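Local coordinates for protein elongation factor G homolog (Thermus thermophilus, PDB 1WDT) that binds GTP with magnesium and probably hydrolyses it as a translation elongation factor of the EF-G family, at residues A386-G391 with E446-V451; G85-E90 with G429-A434; G475-Y480 with H543-S548. All coordinates share one frame; numbering follows the deposited sequence.

Interaction 1 of 3, residues A386-G391 with E446-V451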
ATOM      1  N   ALA A 386     -17.061   8.940   2.101  1.00 24.90           N
ATOM      2  CA  ALA A 386     -17.572  10.075   1.361  1.00 24.89           C
ATOM      3  C   ALA A 386     -16.867  11.260   1.990  1.00 22.90           C
ATOM      4  O   ALA A 386     -16.717  11.325   3.207  1.00 25.94           O
ATOM      5  CB  ALA A 386     -19.078  10.188   1.530  1.00 36.65           C
ATOM      6  N   LEU A 387     -16.423  12.189   1.155  1.00 28.36           N
ATOM      7  CA  LEU A 387     -15.709  13.361   1.628  1.00 24.65           C
ATOM      8  C   LEU A 387     -16.600  14.601   1.529  1.00 35.76           C
ATOM      9  O   LEU A 387     -17.341  14.769   0.555  1.00 33.35           O
ATOM     10  CB  LEU A 387     -14.444  13.546   0.784  1.00 33.53           C
ATOM     11  CG  LEU A 387     -13.176  14.061   1.463  1.00 41.33           C
ATOM     12  CD1 LEU A 387     -12.077  14.208   0.418  1.00 34.71           C
ATOM     13  CD2 LEU A 387     -13.453  15.387   2.143  1.00 46.71           C
ATOM     14  N   HIS A 388     -16.522  15.464   2.539  1.00 31.23           N
ATOM     15  CA  HIS A 388     -17.323  16.687   2.579  1.00 32.18           C
ATOM     16  C   HIS A 388     -16.524  17.839   3.184  1.00 32.78           C
ATOM     17  O   HIS A 388     -15.974  17.708   4.275  1.00 30.03           O
ATOM     18  CB  HIS A 388     -18.568  16.489   3.452  1.00 39.73           C
ATOM     19  CG  HIS A 388     -19.369  15.273   3.115  1.00 42.06           C
ATOM     20  ND1 HIS A 388     -20.123  15.170   1.965  1.00 49.53           N
ATOM     21  CD2 HIS A 388     -19.536  14.104   3.779  1.00 48.47           C
ATOM     22  CE1 HIS A 388     -20.718  13.992   1.937  1.00 55.48           C
ATOM     23  NE2 HIS A 388     -20.378  13.325   3.026  1.00 46.10           N
ATOM     24  N   PRO A 389     -16.437  18.980   2.485  1.00 29.05           N
ATOM     25  CA  PRO A 389     -15.674  20.061   3.115  1.00 33.05           C
ATOM     26  C   PRO A 389     -16.512  20.475   4.316  1.00 34.42           C
ATOM     27  O   PRO A 389     -17.735  20.322   4.292  1.00 40.87           O
ATOM     28  CB  PRO A 389     -15.632  21.132   2.030  1.00 25.83           C
ATOM     29  CG  PRO A 389     -16.935  20.912   1.299  1.00 30.79           C
ATOM     30  CD  PRO A 389     -17.002  19.406   1.192  1.00 28.45           C
ATOM     31  N   LYS A 390     -15.880  20.976   5.368  1.00 35.12           N
ATOM     32  CA  LYS A 390     -16.649  21.368   6.540  1.00 31.56           C
ATOM     33  C   LYS A 390     -17.580  22.529   6.216  1.00 39.53           C
ATOM     34  O   LYS A 390     -18.768  22.492   6.544  1.00 39.87           O
ATOM     35  CB  LYS A 390     -15.722  21.762   7.686  1.00 31.73           C
ATOM     36  CG  LYS A 390     -16.451  21.953   9.007  1.00 32.56           C
ATOM     37  CD  LYS A 390     -15.482  22.334  10.107  1.00 35.05           C
ATOM     38  CE  LYS A 390     -16.201  22.608  11.412  1.00 31.54           C
ATOM     39  NZ  LYS A 390     -15.224  22.953  12.477  1.00 32.44           N
ATOM     40  N   GLY A 391     -17.033  23.554   5.567  1.00 43.87           N
ATOM     41  CA  GLY A 391     -17.831  24.714   5.214  1.00 44.43           C
ATOM     42  C   GLY A 391     -17.371  25.456   3.972  1.00 52.17           C
ATOM     43  O   GLY A 391     -16.676  24.904   3.119  1.00 47.70           O
ATOM     44  N   GLU A 446     -10.529  21.780   6.404  1.00 22.95           N
ATOM     45  CA  GLU A 446     -11.290  20.924   7.313  1.00 15.25           C
ATOM     46  C   GLU A 446     -12.279  20.107   6.507  1.00 26.48           C
ATOM     47  O   GLU A 446     -13.063  20.655   5.726  1.00 22.74           O
ATOM     48  CB  GLU A 446     -12.080  21.759   8.316  1.00 21.32           C
ATOM     49  CG  GLU A 446     -11.293  22.310   9.478  1.00 23.76           C
ATOM     50  CD  GLU A 446     -12.189  23.094  10.418  1.00 36.53           C
ATOM     51  OE1 GLU A 446     -12.550  24.240  10.078  1.00 29.10           O
ATOM     52  OE2 GLU A 446     -12.549  22.554  11.485  1.00 29.48           O
ATOM     53  N   VAL A 447     -12.259  18.799   6.706  1.00 12.48           N
ATOM     54  CA  VAL A 447     -13.168  17.930   5.983  1.00 23.49           C
ATOM     55  C   VAL A 447     -13.732  16.966   7.000  1.00 23.23           C
ATOM     56  O   VAL A 447     -13.227  16.872   8.113  1.00 30.56           O
ATOM     57  CB  VAL A 447     -12.428  17.132   4.868  1.00 27.32           C
ATOM     58  CG1 VAL A 447     -11.601  18.084   4.003  1.00 14.23           C
ATOM     59  CG2 VAL A 447     -11.520  16.070   5.486  1.00 20.43           C
ATOM     60  N   GLU A 448     -14.790  16.266   6.622  1.00 24.96           N
ATOM     61  CA  GLU A 448     -15.397  15.288   7.502  1.00 33.42           C
ATOM     62  C   GLU A 448     -15.744  14.089   6.636  1.00 33.32           C
ATOM     63  O   GLU A 448     -16.037  14.236   5.447  1.00 29.87           O
ATOM     64  CB  GLU A 448     -16.652  15.865   8.170  1.00 38.08           C
ATOM     65  CG  GLU A 448     -17.800  16.150   7.222  1.00 52.28           C
ATOM     66  CD  GLU A 448     -18.945  16.881   7.900  1.00 64.23           C
ATOM     67  OE1 GLU A 448     -18.815  18.103   8.137  1.00 65.40           O
ATOM     68  OE2 GLU A 448     -19.970  16.231   8.203  1.00 58.40           O
ATOM     69  N   PHE A 449     -15.677  12.900   7.220  1.00 30.68           N
ATOM     70  CA  PHE A 449     -15.998  11.697   6.479  1.00 30.54           C
ATOM     71  C   PHE A 449     -17.369  11.199   6.891  1.00 30.75           C
ATOM     72  O   PHE A 449     -17.881  11.555   7.954  1.00 31.03           O
ATOM     73  CB  PHE A 449     -14.961  10.595   6.738  1.00 32.78           C
ATOM     74  CG  PHE A 449     -13.544  11.000   6.431  1.00 30.08           C
ATOM     75  CD1 PHE A 449     -13.256  11.829   5.348  1.00 28.34           C
ATOM     76  CD2 PHE A 449     -12.492  10.530   7.214  1.00 30.36           C
ATOM     77  CE1 PHE A 449     -11.938  12.187   5.047  1.00 29.28           C
ATOM     78  CE2 PHE A 449     -11.171  10.877   6.923  1.00 28.61           C
ATOM     79  CZ  PHE A 449     -10.894  11.709   5.838  1.00 29.59           C
ATOM     80  N   SER A 450     -17.958  10.386   6.025  1.00 28.46           N
ATOM     81  CA  SER A 450     -19.258   9.785   6.271  1.00 31.83           C
ATOM     82  C   SER A 450     -19.277   8.507   5.457  1.00 33.48           C
ATOM     83  O   SER A 450     -18.528   8.374   4.489  1.00 30.68           O
ATOM     84  CB  SER A 450     -20.392  10.719   5.827  1.00 29.36           C
ATOM     85  OG  SER A 450     -20.319  11.019   4.446  1.00 41.82           O
ATOM     86  N   VAL A 451     -20.103   7.553   5.866  1.00 33.17           N
ATOM     87  CA  VAL A 451     -20.204   6.299   5.143  1.00 32.62           C
ATOM     88  C   VAL A 451     -20.810   6.621   3.777  1.00 36.53           C
ATOM     89  O   VAL A 451     -21.772   7.381   3.681  1.00 27.62           O
ATOM     90  CB  VAL A 451     -21.101   5.294   5.894  1.00 36.00           C
ATOM     91  CG1 VAL A 451     -21.187   4.000   5.116  1.00 35.84           C
ATOM     92  CG2 VAL A 451     -20.536   5.029   7.287  1.00 30.58           C
TER
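Ala386 pairs with Ser450 and His388 with Glu448, each through two backbone hydrogen bonds, as strands 383-389 and 447-450 run antiparallel. The shortest of these bonds joins Ala386 N to Ser450 O at 2.9 Å. Beyond the last pair, Lys390 N reaches Glu446 O, carrying the pairing into the turn.

Polar side chains lie along the face that bears His388, Glu448 and Ser450. His388 NE2 donates to Ser450 OG at 2.7 Å, the hydroxyl lying almost in the imidazole plane; the same hydroxyl lies close against Ala386, 3.3 Å from its CB, and the small residues at both positions let the strands come together here. At the far end, Lys390, extended with CG anti to the backbone N (chi1 -170°), lays its chain across Glu446 and forms a salt bridge, NZ to OE2 2.9 Å.

Apolar contacts fill the other side. Leu387 CD2 presses tightly on Val447 CB at 3.4 Å, while Leu387 CG sits at the edge of the Phe449 ring, 4.2 Å from CE1. Helix 392-408 covers Leu387 and Val447, whose branched chains suit this buried side. The pairing joins the first strand to an edge strand, 447-450, in the four-stranded antiparallel sheet of a ferredoxin-like domain, EF-G domain III.

Interaction 2 of 3, residues G85-E90 with G429-A434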
ATOM      1  N   GLY A  85       0.162  -1.703   7.796  1.00 17.17           N
ATOM      2  CA  GLY A  85      -0.216  -1.904   6.410  1.00 18.09           C
ATOM      3  C   GLY A  85      -0.924  -0.687   5.845  1.00 23.12           C
ATOM      4  O   GLY A  85      -1.050  -0.541   4.630  1.00 30.01           O
ATOM      5  N   ASP A  86      -1.394   0.185   6.730  1.00 21.35           N
ATOM      6  CA  ASP A  86      -2.074   1.408   6.312  1.00 14.66           C
ATOM      7  C   ASP A  86      -1.145   2.234   5.424  1.00 18.73           C
ATOM      8  O   ASP A  86      -1.587   2.916   4.507  1.00 13.99           O
ATOM      9  CB  ASP A  86      -2.450   2.242   7.540  1.00 18.79           C
ATOM     10  CG  ASP A  86      -3.597   1.634   8.338  1.00 23.31           C
ATOM     11  OD1 ASP A  86      -4.716   2.177   8.267  1.00 19.47           O
ATOM     12  OD2 ASP A  86      -3.382   0.619   9.027  1.00 19.24           O
ATOM     13  N   PHE A  87       0.151   2.155   5.700  1.00 14.28           N
ATOM     14  CA  PHE A  87       1.128   2.928   4.959  1.00 17.01           C
ATOM     15  C   PHE A  87       1.965   2.093   3.987  1.00  9.57           C
ATOM     16  O   PHE A  87       3.154   2.330   3.796  1.00 17.32           O
ATOM     17  CB  PHE A  87       2.000   3.673   5.962  1.00 14.27           C
ATOM     18  CG  PHE A  87       1.203   4.304   7.084  1.00 13.27           C
ATOM     19  CD1 PHE A  87       1.342   3.857   8.395  1.00 13.50           C
ATOM     20  CD2 PHE A  87       0.284   5.321   6.815  1.00 13.05           C
ATOM     21  CE1 PHE A  87       0.575   4.416   9.430  1.00 19.30           C
ATOM     22  CE2 PHE A  87      -0.488   5.886   7.837  1.00 12.51           C
ATOM     23  CZ  PHE A  87      -0.342   5.433   9.148  1.00 16.03           C
ATOM     24  N   VAL A  88       1.304   1.126   3.363  1.00 12.40           N
ATOM     25  CA  VAL A  88       1.927   0.242   2.390  1.00 14.53           C
ATOM     26  C   VAL A  88       2.597   1.064   1.269  1.00 18.98           C
ATOM     27  O   VAL A  88       3.623   0.658   0.724  1.00 17.47           O
ATOM     28  CB  VAL A  88       0.857  -0.736   1.815  1.00 14.74           C
ATOM     29  CG1 VAL A  88      -0.307   0.059   1.229  1.00 16.63           C
ATOM     30  CG2 VAL A  88       1.473  -1.672   0.783  1.00 14.24           C
ATOM     31  N   GLY A  89       2.026   2.225   0.951  1.00 13.11           N
ATOM     32  CA  GLY A  89       2.587   3.076  -0.081  1.00 15.87           C
ATOM     33  C   GLY A  89       4.033   3.438   0.204  1.00 17.13           C
ATOM     34  O   GLY A  89       4.909   3.248  -0.639  1.00 19.37           O
ATOM     35  N   GLU A  90       4.273   3.957   1.402  1.00 13.84           N
ATOM     36  CA  GLU A  90       5.604   4.350   1.839  1.00 14.75           C
ATOM     37  C   GLU A  90       6.528   3.142   2.054  1.00 14.37           C
ATOM     38  O   GLU A  90       7.722   3.207   1.767  1.00 13.95           O
ATOM     39  CB  GLU A  90       5.509   5.148   3.151  1.00 13.13           C
ATOM     40  CG  GLU A  90       5.164   6.628   3.001  1.00 17.73           C
ATOM     41  CD  GLU A  90       6.303   7.431   2.392  1.00 25.59           C
ATOM     42  OE1 GLU A  90       6.562   7.283   1.177  1.00 31.88           O
ATOM     43  OE2 GLU A  90       6.948   8.206   3.132  1.00 16.87           O
ATOM     44  N   GLY A 429      -7.084   1.888   5.238  1.00 24.61           N
ATOM     45  CA  GLY A 429      -7.503   1.586   6.591  1.00 19.58           C
ATOM     46  C   GLY A 429      -7.984   2.812   7.333  1.00 26.82           C
ATOM     47  O   GLY A 429      -7.813   3.939   6.873  1.00 18.41           O
ATOM     48  N   GLU A 430      -8.590   2.584   8.492  1.00 18.70           N
ATOM     49  CA  GLU A 430      -9.102   3.663   9.320  1.00 19.03           C
ATOM     50  C   GLU A 430      -7.970   4.616   9.691  1.00 15.30           C
ATOM     51  O   GLU A 430      -8.135   5.837   9.656  1.00 21.10           O
ATOM     52  CB  GLU A 430      -9.754   3.069  10.581  1.00  9.91           C
ATOM     53  CG  GLU A 430     -10.191   4.081  11.619  1.00 21.21           C
ATOM     54  CD  GLU A 430     -11.098   3.467  12.684  1.00 24.89           C
ATOM     55  OE1 GLU A 430     -11.013   2.241  12.918  1.00 31.88           O
ATOM     56  OE2 GLU A 430     -11.889   4.213  13.293  1.00 32.85           O
ATOM     57  N   LEU A 431      -6.817   4.046  10.038  1.00 14.95           N
ATOM     58  CA  LEU A 431      -5.646   4.831  10.416  1.00 16.02           C
ATOM     59  C   LEU A 431      -5.121   5.662   9.236  1.00 17.57           C
ATOM     60  O   LEU A 431      -4.789   6.840   9.389  1.00 12.51           O
ATOM     61  CB  LEU A 431      -4.534   3.903  10.917  1.00 15.71           C
ATOM     62  CG  LEU A 431      -3.525   4.432  11.943  1.00 26.47           C
ATOM     63  CD1 LEU A 431      -2.157   3.862  11.606  1.00 29.09           C
ATOM     64  CD2 LEU A 431      -3.467   5.947  11.947  1.00 29.31           C
ATOM     65  N   HIS A 432      -5.025   5.040   8.066  1.00 16.00           N
ATOM     66  CA  HIS A 432      -4.548   5.738   6.870  1.00 15.54           C
ATOM     67  C   HIS A 432      -5.443   6.946   6.599  1.00 13.11           C
ATOM     68  O   HIS A 432      -4.961   8.063   6.431  1.00 15.90           O
ATOM     69  CB  HIS A 432      -4.583   4.802   5.654  1.00  7.76           C
ATOM     70  CG  HIS A 432      -4.013   5.402   4.402  1.00 12.17           C
ATOM     71  ND1 HIS A 432      -4.344   4.947   3.146  1.00 16.51           N
ATOM     72  CD2 HIS A 432      -3.105   6.389   4.219  1.00 10.57           C
ATOM     73  CE1 HIS A 432      -3.663   5.627   2.239  1.00 20.71           C
ATOM     74  NE2 HIS A 432      -2.902   6.507   2.866  1.00 17.81           N
ATOM     75  N   LEU A 433      -6.753   6.714   6.564  1.00 13.14           N
ATOM     76  CA  LEU A 433      -7.714   7.782   6.306  1.00 18.60           C
ATOM     77  C   LEU A 433      -7.660   8.878   7.370  1.00 19.28           C
ATOM     78  O   LEU A 433      -7.779  10.069   7.059  1.00 16.71           O
ATOM     79  CB  LEU A 433      -9.123   7.196   6.202  1.00 22.39           C
ATOM     80  CG  LEU A 433      -9.289   6.290   4.984  1.00 28.08           C
ATOM     81  CD1 LEU A 433     -10.640   5.590   5.024  1.00 27.86           C
ATOM     82  CD2 LEU A 433      -9.141   7.129   3.724  1.00 22.83           C
ATOM     83  N   ALA A 434      -7.466   8.481   8.624  1.00 17.51           N
ATOM     84  CA  ALA A 434      -7.370   9.463   9.696  1.00 17.45           C
ATOM     85  C   ALA A 434      -6.148  10.352   9.453  1.00 21.14           C
ATOM     86  O   ALA A 434      -6.213  11.570   9.658  1.00 17.73           O
ATOM     87  CB  ALA A 434      -7.264   8.763  11.053  1.00 16.33           C
TER
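Phe87 meets Leu431 with ring atoms CE1 and CZ, the leucine methyl CD1 coming within 3.4 Å of CZ; the two side chains cross at about a right angle. Over the centre of the same ring lies CB of Asp86, which braces one face. A flat, wide phenyl and a branched leucine suit this partly buried joint.

Asp86 carries the polar grip. Its OD1 accepts a hydrogen bond from His432 N at 2.9 Å, with an N-H...O angle of 146°; the amide approaches on the anti side, 30° out of the carboxylate plane. The same oxygen lies 3.2 Å from Leu431 CB and 3.3 Å from Gly429 CA, where a beta carbon would run into it, so glycine suits the position just before the helix. Segment 85-90 belongs to switch II of the GTPase domain, as its sequence and family suggest, and here it meets the start of helix 430-442 in domain III; an acidic group at a helix N-terminus is probably stabilised by the helix dipole. An alanine in place of Asp86 is likely to leave the His432 amide without its acceptor and open a gap beside Gly429.

With CG anti to the backbone N (chi1 -176°), the His432 ring turns one face to the backbone O of Asp86, 3.5 Å from CG and offset toward the rim. His428 N bonds to its ND1 and Asp409 OD2 to its NE2, which fixes the rotation of the imidazole.

Interaction 3 of 3, residues G475-Y480 with H543-S548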
ATOM      1  N   GLY A 475     -41.671  27.454 -33.219  1.00 94.09           N
ATOM      2  CA  GLY A 475     -40.913  28.233 -34.178  1.00 95.00           C
ATOM      3  C   GLY A 475     -41.198  27.827 -35.608  1.00 95.92           C
ATOM      4  O   GLY A 475     -42.314  27.424 -35.939  1.00 94.00           O
ATOM      5  N   GLY A 476     -40.180  27.936 -36.456  1.00 95.98           N
ATOM      6  CA  GLY A 476     -40.333  27.577 -37.853  1.00 97.22           C
ATOM      7  C   GLY A 476     -40.849  26.166 -38.040  1.00 96.61           C
ATOM      8  O   GLY A 476     -41.944  25.963 -38.567  1.00 95.64           O
ATOM      9  N   HIS A 477     -40.060  25.186 -37.609  1.00 97.16           N
ATOM     10  CA  HIS A 477     -40.448  23.786 -37.735  1.00 94.76           C
ATOM     11  C   HIS A 477     -40.781  23.153 -36.392  1.00 82.41           C
ATOM     12  O   HIS A 477     -40.424  23.676 -35.333  1.00 78.10           O
ATOM     13  CB  HIS A 477     -39.335  22.977 -38.415  1.00106.40           C
ATOM     14  CG  HIS A 477     -39.203  23.243 -39.883  1.00115.67           C
ATOM     15  ND1 HIS A 477     -40.208  22.957 -40.785  1.00117.86           N
ATOM     16  CD2 HIS A 477     -38.186  23.765 -40.609  1.00118.30           C
ATOM     17  CE1 HIS A 477     -39.814  23.293 -41.999  1.00118.07           C
ATOM     18  NE2 HIS A 477     -38.590  23.786 -41.921  1.00119.65           N
ATOM     19  N   GLY A 478     -41.480  22.024 -36.452  1.00 72.55           N
ATOM     20  CA  GLY A 478     -41.855  21.313 -35.247  1.00 58.14           C
ATOM     21  C   GLY A 478     -40.984  20.089 -35.056  1.00 45.98           C
ATOM     22  O   GLY A 478     -40.058  19.840 -35.830  1.00 39.69           O
ATOM     23  N   GLN A 479     -41.278  19.325 -34.014  1.00 42.78           N
ATOM     24  CA  GLN A 479     -40.533  18.114 -33.709  1.00 38.86           C
ATOM     25  C   GLN A 479     -41.518  16.964 -33.631  1.00 36.18           C
ATOM     26  O   GLN A 479     -42.636  17.129 -33.140  1.00 35.58           O
ATOM     27  CB  GLN A 479     -39.802  18.263 -32.372  1.00 49.02           C
ATOM     28  CG  GLN A 479     -38.608  19.199 -32.415  1.00 51.87           C
ATOM     29  CD  GLN A 479     -37.390  18.564 -33.062  1.00 64.76           C
ATOM     30  OE1 GLN A 479     -37.471  17.993 -34.150  1.00 66.20           O
ATOM     31  NE2 GLN A 479     -36.249  18.667 -32.393  1.00 67.43           N
ATOM     32  N   TYR A 480     -41.111  15.801 -34.123  1.00 28.77           N
ATOM     33  CA  TYR A 480     -41.985  14.641 -34.082  1.00 26.90           C
ATOM     34  C   TYR A 480     -41.244  13.332 -33.837  1.00 20.90           C
ATOM     35  O   TYR A 480     -40.284  12.996 -34.538  1.00 20.33           O
ATOM     36  CB  TYR A 480     -42.798  14.542 -35.373  1.00 34.68           C
ATOM     37  CG  TYR A 480     -43.741  13.363 -35.368  1.00 39.00           C
ATOM     38  CD1 TYR A 480     -43.320  12.105 -35.804  1.00 29.89           C
ATOM     39  CD2 TYR A 480     -45.032  13.487 -34.861  1.00 28.22           C
ATOM     40  CE1 TYR A 480     -44.163  11.001 -35.731  1.00 20.05           C
ATOM     41  CE2 TYR A 480     -45.883  12.387 -34.779  1.00 34.22           C
ATOM     42  CZ  TYR A 480     -45.439  11.148 -35.214  1.00 26.19           C
ATOM     43  OH  TYR A 480     -46.263  10.054 -35.108  1.00 26.53           O
ATOM     44  N   HIS A 543     -41.865  11.598 -39.291  1.00 24.60           N
ATOM     45  CA  HIS A 543     -42.243  12.520 -40.350  1.00 23.66           C
ATOM     46  C   HIS A 543     -40.926  13.005 -40.927  1.00 27.44           C
ATOM     47  O   HIS A 543     -40.053  13.458 -40.191  1.00 40.34           O
ATOM     48  CB  HIS A 543     -43.037  13.696 -39.782  1.00 29.51           C
ATOM     49  CG  HIS A 543     -44.403  13.325 -39.291  1.00 32.96           C
ATOM     50  ND1 HIS A 543     -45.052  14.025 -38.298  1.00 50.04           N
ATOM     51  CD2 HIS A 543     -45.246  12.335 -39.667  1.00 37.11           C
ATOM     52  CE1 HIS A 543     -46.238  13.483 -38.082  1.00 43.37           C
ATOM     53  NE2 HIS A 543     -46.380  12.457 -38.900  1.00 49.81           N
ATOM     54  N   GLU A 544     -40.773  12.889 -42.239  1.00 33.39           N
ATOM     55  CA  GLU A 544     -39.543  13.313 -42.893  1.00 45.95           C
ATOM     56  C   GLU A 544     -39.251  14.783 -42.627  1.00 51.30           C
ATOM     57  O   GLU A 544     -38.104  15.223 -42.709  1.00 55.38           O
ATOM     58  CB  GLU A 544     -39.642  13.090 -44.401  1.00 51.55           C
ATOM     59  CG  GLU A 544     -38.319  13.251 -45.118  1.00 68.07           C
ATOM     60  CD  GLU A 544     -37.282  12.255 -44.632  1.00 82.00           C
ATOM     61  OE1 GLU A 544     -37.508  11.036 -44.792  1.00 88.29           O
ATOM     62  OE2 GLU A 544     -36.244  12.688 -44.084  1.00 90.62           O
ATOM     63  N   VAL A 545     -40.292  15.536 -42.299  1.00 49.88           N
ATOM     64  CA  VAL A 545     -40.152  16.962 -42.048  1.00 56.72           C
ATOM     65  C   VAL A 545     -39.778  17.337 -40.612  1.00 52.73           C
ATOM     66  O   VAL A 545     -38.786  18.028 -40.389  1.00 56.66           O
ATOM     67  CB  VAL A 545     -41.456  17.704 -42.424  1.00 63.52           C
ATOM     68  CG1 VAL A 545     -41.253  19.211 -42.323  1.00 66.78           C
ATOM     69  CG2 VAL A 545     -41.887  17.312 -43.828  1.00 66.65           C
ATOM     70  N   ASP A 546     -40.558  16.870 -39.641  1.00 43.65           N
ATOM     71  CA  ASP A 546     -40.315  17.222 -38.246  1.00 37.89           C
ATOM     72  C   ASP A 546     -39.544  16.259 -37.341  1.00 35.56           C
ATOM     73  O   ASP A 546     -39.227  16.616 -36.209  1.00 31.75           O
ATOM     74  CB  ASP A 546     -41.646  17.555 -37.572  1.00 49.36           C
ATOM     75  CG  ASP A 546     -42.385  18.672 -38.273  1.00 60.22           C
ATOM     76  OD1 ASP A 546     -41.746  19.695 -38.602  1.00 69.94           O
ATOM     77  OD2 ASP A 546     -43.605  18.531 -38.490  1.00 71.81           O
ATOM     78  N   SER A 547     -39.241  15.053 -37.808  1.00 28.83           N
ATOM     79  CA  SER A 547     -38.522  14.105 -36.961  1.00 30.43           C
ATOM     80  C   SER A 547     -37.029  14.402 -36.858  1.00 32.28           C
ATOM     81  O   SER A 547     -36.396  14.810 -37.833  1.00 31.75           O
ATOM     82  CB  SER A 547     -38.733  12.668 -37.462  1.00 26.52           C
ATOM     83  OG  SER A 547     -40.005  12.173 -37.072  1.00 28.58           O
ATOM     84  N   SER A 548     -36.473  14.182 -35.667  1.00 30.80           N
ATOM     85  CA  SER A 548     -35.050  14.414 -35.415  1.00 37.95           C
ATOM     86  C   SER A 548     -34.556  13.529 -34.275  1.00 28.26           C
ATOM     87  O   SER A 548     -35.348  12.878 -33.595  1.00 35.76           O
ATOM     88  CB  SER A 548     -34.813  15.881 -35.040  1.00 28.14           C
ATOM     89  OG  SER A 548     -35.446  16.176 -33.806  1.00 25.84           O
TER
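Residues 479-480, in strand 479-489, run close beside 546-547, with Gln479 and Tyr480 CA atoms 4.6 and 4.5 Å from those of Asp546 and Ser547. The two segments meet at the tip of EF-G domain IV, which has an S5-like fold; in related EF-Gs this tip enters the decoding region of the ribosome during translocation. Tyr480 N donates to Asp546 O at 2.9 Å, coming from well above the carbonyl plane.

Tyr480, its CG anti to the backbone N (chi1 -179°), stacks face to face on His543, centroids 3.8 Å apart and planes at 27°. His543 CE1 sits over the centre of the phenol ring; two flat rings suit a stack in which the exposed imidazole lies on the buried phenol. The phenol OH is bound by Lys469 and Ser541 outside the two segments.

Asp546 uses OD1 to accept a bond from Gly478 N at 3.2 Å, from above the carboxylate plane. A beta carbon at Gly478 would lie close to this carboxylate. Ser548 stands at the N-cap position of helix 549-564, its OG weakly bonded to Ala551 N.

Ser547 OG lies at the edge of the Tyr480 ring and works both ways: it takes a bond from His543 N at 3.0 Å and gives one to Tyr480 O at 2.7 Å.

Interactions 1 and 2 are neighbours, their centres 18 Å apart, and both draw on domain III: helix 430-442, whose first turn meets the GTPase domain in interaction 2, leads straight into strand 447-450 of interaction 1. They touch where Phe449 CE2 lies 3.5 Å from Leu433 O. Interaction 2 is the one near the nucleotide, with the Phe87 side chain about 7 Å from the bound GTP, about 9 Å from the magnesium ion and about 4 Å from the side chain of the GTP-binding Thr60. Interaction 3 stands apart in domain IV, its centre 49 Å from that of interaction 1 and 59 Å from that of interaction 2, without contact to either.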